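Local coordinates for ricin B lectin (Clostridium thermocellum, PDB 3VSF), which is an exo-beta-1,3-galactanase that probably hydrolyses beta-1,3-galactan through a family 43 catalytic domain and binds beta-D-galactose through a ricin-type beta-trefoil domain, at residues 123-126 / 127-130; 441-444 / 445-448. All coordinates share one frame; numbering follows the deposited sequence.

Contact 1: 123-126 / 127-130; sequences MYNA and STGE
The ring of Tyr124 meets the backbone of Gly129 and Glu130 obliquely, and its OH comes 3.7 Å from Gly129 CA. His66 and Phe131 also meet this ring, their planes tilted from it by about 50°. The other flat group, the Asn125 amide, has Thr128 over one face, the two side chains crossing at about a right angle, with Thr128 OG1 3.3 Å from Asn125 CG and Thr128 CG2 3.5 Å from Asn125 ND2. All this happens in the tight turn of a beta-hairpin that joins strands 116-124 and 131-138, neighbours in one blade of the five-bladed beta-propeller of family 43.

Asn125 organises the turn from both its backbone and its side chain. Its carbonyl O accepts from Gly129 N at 2.9 Å. With CG anti to the backbone N (chi1 -171°), the amide bends back over the turn, and OD1 takes weak bonds from Ser127 N at 2.8 Å and Thr128 N at 3.3 Å. The other end of the amide, ND2, donates to Pro216 O, in the loop before strand 221-228 of another blade. Gly129 takes a positive phi of 96°, which lets the chain swing back toward the returning strand. The Glu130 carboxylate makes salt bridges with Lys219 and Lys154. Its backbone helps close the hairpin: the O accepts a weak bond from Asn125 N, and the N donates to Thr128 OG1 at 3.2 Å, completing an ST turn.

Contact 2: 441-444 / 445-448; sequences GGYN and QHWK
Tyr443 and His446 each set CG beside their own backbone N and anti to the carbonyl carbon (chi1 -65° for His446), and this brings the two rings together beside the short 3-10 turn. They meet obliquely, planes at 53°, with Tyr443 CD1 3.5 Å from His446 ND1 and His446 CE1 at the tyrosine's edge, in its plane. Over one face of the imidazole sits Gly442 O, 3.6 Å from His446 CD2 and displaced toward the rim. ND1 accepts a hydrogen bond from Arg462 NH1.

Two successive backbone bonds hold the turn: Gln445 N to Gly442 O at 3.0 Å and His446 N to Tyr443 O at 3.1 Å. The turn runs into strand 447-453, and Gln445-His446-Trp447 forms the Q-x-W signature of ricin-type beta-trefoils.

The Asn444 and Gln445 side chains run alongside each other in the same direction, their amide planes 23° apart, Asn444 OD1 being 3.9 Å from Gln445 CG. Asn444, a galactose-binding residue, donates from ND2 to Val423 O, while Gln445 reaches out extended, its NE2 donating to Asp422 OD2 and Thr438 O and its OE1 accepting from Asn440 N. Because Asp422 and Asn440 also bind galactose, the buried glutamine is a second-shell residue gripping two first-shell ones, and its bond to the carboxylate probably helps fix how Asp422 presents itself to the sugar.

Overall arrangement
The two contacts sit on opposite sides of the chain's centre, in different domains: contact 1 in the family 43 propeller, contact 2 in the beta-trefoil. Their centres are 47 Å apart and their nearest atoms about 33 Å, so they do not touch. Both are local turns leading into a strand, but they stand differently to the sugar site. Contact 2 is part of it: Asn444 binds galactose, as do Asp422, Asp425 and Asn440, and although no sugar is bound here, a glycerol, probably from the crystallisation liquor, lies about 3 Å from the Asn444 side chain. Contact 1, about 27 Å from the chain's centre, is remote from that pocket and joins two strands of one blade.

Contact 1: 123-126 / 127-130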
loop_
_atom_site.group_PDB
_atom_site.type_symbol
_atom_site.label_atom_id
_atom_site.label_comp_id
_atom_site.label_asym_id
_atom_site.label_seq_id
_atom_site.Cartn_x
_atom_site.Cartn_y
_atom_site.Cartn_z
ATOM N N MET A 123 -10.337 -11.642 -12.522
ATOM C CA MET A 123 -9.472 -12.806 -12.379
ATOM C C MET A 123 -9.498 -13.633 -13.660
ATOM O O MET A 123 -10.481 -13.606 -14.400
ATOM C CB MET A 123 -9.920 -13.657 -11.189
ATOM C CG MET A 123 -11.360 -14.137 -11.278
ATOM S SD MET A 123 -11.976 -14.816 -9.725
ATOM C CE MET A 123 -10.790 -16.124 -9.425
ATOM N N TYR A 124 -8.417 -14.360 -13.923
ATOM C CA TYR A 124 -8.332 -15.178 -15.130
ATOM C C TYR A 124 -8.468 -16.670 -14.838
ATOM O O TYR A 124 -7.970 -17.167 -13.828
ATOM C CB TYR A 124 -7.028 -14.908 -15.881
ATOM C CG TYR A 124 -6.782 -15.867 -17.025
ATOM C CD1 TYR A 124 -5.905 -16.936 -16.883
ATOM C CD2 TYR A 124 -7.434 -15.712 -18.241
ATOM C CE1 TYR A 124 -5.681 -17.819 -17.923
ATOM C CE2 TYR A 124 -7.216 -16.589 -19.287
ATOM C CZ TYR A 124 -6.339 -17.640 -19.123
ATOM O OH TYR A 124 -6.116 -18.517 -20.159
ATOM N N ASN A 125 -9.144 -17.377 -15.738
ATOM C CA ASN A 125 -9.329 -18.817 -15.611
ATOM C C ASN A 125 -8.525 -19.568 -16.667
ATOM O O ASN A 125 -8.737 -19.388 -17.865
ATOM C CB ASN A 125 -10.813 -19.170 -15.728
ATOM C CG ASN A 125 -11.099 -20.623 -15.400
ATOM O OD1 ASN A 125 -10.246 -21.494 -15.576
ATOM N ND2 ASN A 125 -12.308 -20.892 -14.920
ATOM N N ALA A 126 -7.598 -20.409 -16.216
ATOM C CA ALA A 126 -6.758 -21.182 -17.125
ATOM C C ALA A 126 -7.574 -22.228 -17.878
ATOM O O ALA A 126 -7.411 -22.405 -19.086
ATOM C CB ALA A 126 -5.620 -21.843 -16.363
ATOM N N SER A 127 -8.451 -22.916 -17.156
ATOM C CA SER A 127 -9.294 -23.953 -17.740
ATOM C C SER A 127 -10.126 -23.413 -18.900
ATOM O O SER A 127 -9.944 -23.813 -20.050
ATOM C CB SER A 127 -10.218 -24.549 -16.677
ATOM O OG SER A 127 -9.480 -25.011 -15.559
ATOM N N THR A 128 -11.039 -22.500 -18.585
ATOM C CA THR A 128 -11.946 -21.941 -19.581
ATOM C C THR A 128 -11.213 -21.065 -20.595
ATOM O O THR A 128 -11.389 -21.219 -21.803
ATOM C CB THR A 128 -13.059 -21.108 -18.920
ATOM O OG1 THR A 128 -12.485 -19.968 -18.269
ATOM C CG2 THR A 128 -13.815 -21.943 -17.897
ATOM N N GLY A 129 -10.394 -20.147 -20.094
ATOM C CA GLY A 129 -9.683 -19.214 -20.950
ATOM C C GLY A 129 -10.427 -17.898 -21.070
ATOM O O GLY A 129 -10.201 -17.125 -22.001
ATOM N N GLU A 130 -11.320 -17.648 -20.117
ATOM C CA GLU A 130 -12.111 -16.424 -20.109
ATOM C C GLU A 130 -11.913 -15.656 -18.807
ATOM O O GLU A 130 -11.667 -16.247 -17.756
ATOM C CB GLU A 130 -13.593 -16.743 -20.324
ATOM C CG GLU A 130 -14.190 -17.664 -19.273
ATOM C CD GLU A 130 -15.572 -18.160 -19.647
ATOM O OE1 GLU A 130 -16.169 -18.920 -18.855
ATOM O OE2 GLU A 130 -16.062 -17.794 -20.737
#

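Contact 2: 441-444 / 445-448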
loop_
_atom_site.group_PDB
_atom_site.type_symbol
_atom_site.label_atom_id
_atom_site.label_comp_id
_atom_site.label_asym_id
_atom_site.label_seq_id
_atom_site.Cartn_x
_atom_site.Cartn_y
_atom_site.Cartn_z
ATOM N N GLY A 441 6.337 8.843 6.858
ATOM C CA GLY A 441 5.891 10.224 6.873
ATOM C C GLY A 441 5.811 10.832 8.260
ATOM O O GLY A 441 5.343 11.959 8.425
ATOM N N GLY A 442 6.270 10.088 9.262
ATOM C CA GLY A 442 6.254 10.568 10.631
ATOM C C GLY A 442 7.212 11.725 10.840
ATOM O O GLY A 442 8.265 11.791 10.204
ATOM N N TYR A 443 6.846 12.642 11.731
ATOM C CA TYR A 443 7.688 13.797 12.022
ATOM C C TYR A 443 9.012 13.390 12.659
ATOM O O TYR A 443 9.998 14.122 12.579
ATOM C CB TYR A 443 6.951 14.794 12.921
ATOM C CG TYR A 443 6.067 15.757 12.163
ATOM C CD1 TYR A 443 6.099 15.811 10.775
ATOM C CD2 TYR A 443 5.211 16.620 12.833
ATOM C CE1 TYR A 443 5.297 16.691 10.075
ATOM C CE2 TYR A 443 4.404 17.505 12.141
ATOM C CZ TYR A 443 4.452 17.536 10.763
ATOM O OH TYR A 443 3.652 18.416 10.068
ATOM N N ASN A 444 9.031 12.220 13.289
ATOM C CA ASN A 444 10.250 11.707 13.897
ATOM C C ASN A 444 11.238 11.207 12.847
ATOM O O ASN A 444 12.239 10.572 13.176
ATOM C CB ASN A 444 9.931 10.600 14.903
ATOM C CG ASN A 444 9.253 9.406 14.260
ATOM O OD1 ASN A 444 8.523 9.543 13.279
ATOM N ND2 ASN A 444 9.491 8.223 14.815
ATOM N N GLN A 445 10.944 11.497 11.584
ATOM C CA GLN A 445 11.828 11.137 10.481
ATOM C C GLN A 445 12.190 12.373 9.664
ATOM O O GLN A 445 12.868 12.277 8.641
ATOM C CB GLN A 445 11.177 10.080 9.587
ATOM C CG GLN A 445 10.865 8.776 10.300
ATOM C CD GLN A 445 10.370 7.694 9.360
ATOM O OE1 GLN A 445 10.130 7.944 8.178
ATOM N NE2 GLN A 445 10.219 6.481 9.881
ATOM N N HIS A 446 11.729 13.532 10.126
ATOM C CA HIS A 446 12.045 14.798 9.478
ATOM C C HIS A 446 13.116 15.551 10.260
ATOM O O HIS A 446 13.015 15.706 11.477
ATOM C CB HIS A 446 10.788 15.659 9.338
ATOM C CG HIS A 446 9.755 15.074 8.427
ATOM N ND1 HIS A 446 8.534 15.674 8.203
ATOM C CD2 HIS A 446 9.761 13.945 7.681
ATOM C CE1 HIS A 446 7.832 14.938 7.359
ATOM N NE2 HIS A 446 8.554 13.883 7.027
ATOM N N TRP A 447 14.140 16.020 9.555
ATOM C CA TRP A 447 15.275 16.674 10.198
ATOM C C TRP A 447 15.584 18.031 9.581
ATOM O O TRP A 447 15.626 18.172 8.358
ATOM C CB TRP A 447 16.511 15.777 10.116
ATOM C CG TRP A 447 16.308 14.429 10.728
ATOM C CD1 TRP A 447 15.916 13.291 10.088
ATOM C CD2 TRP A 447 16.483 14.079 12.104
ATOM N NE1 TRP A 447 15.837 12.250 10.982
ATOM C CE2 TRP A 447 16.181 12.708 12.228
ATOM C CE3 TRP A 447 16.866 14.789 13.246
ATOM C CZ2 TRP A 447 16.250 12.035 13.445
ATOM C CZ3 TRP A 447 16.934 14.121 14.453
ATOM C CH2 TRP A 447 16.629 12.758 14.543
ATOM N N LYS A 448 15.806 19.028 10.432
ATOM C CA LYS A 448 16.184 20.356 9.965
ATOM C C LYS A 448 17.660 20.634 10.230
ATOM O O LYS A 448 18.157 20.407 11.335
ATOM C CB LYS A 448 15.324 21.437 10.623
ATOM C CG LYS A 448 15.642 22.845 10.139
ATOM C CD LYS A 448 14.677 23.873 10.706
ATOM C CE LYS A 448 14.858 24.047 12.204
ATOM N NZ LYS A 448 13.963 25.109 12.745
#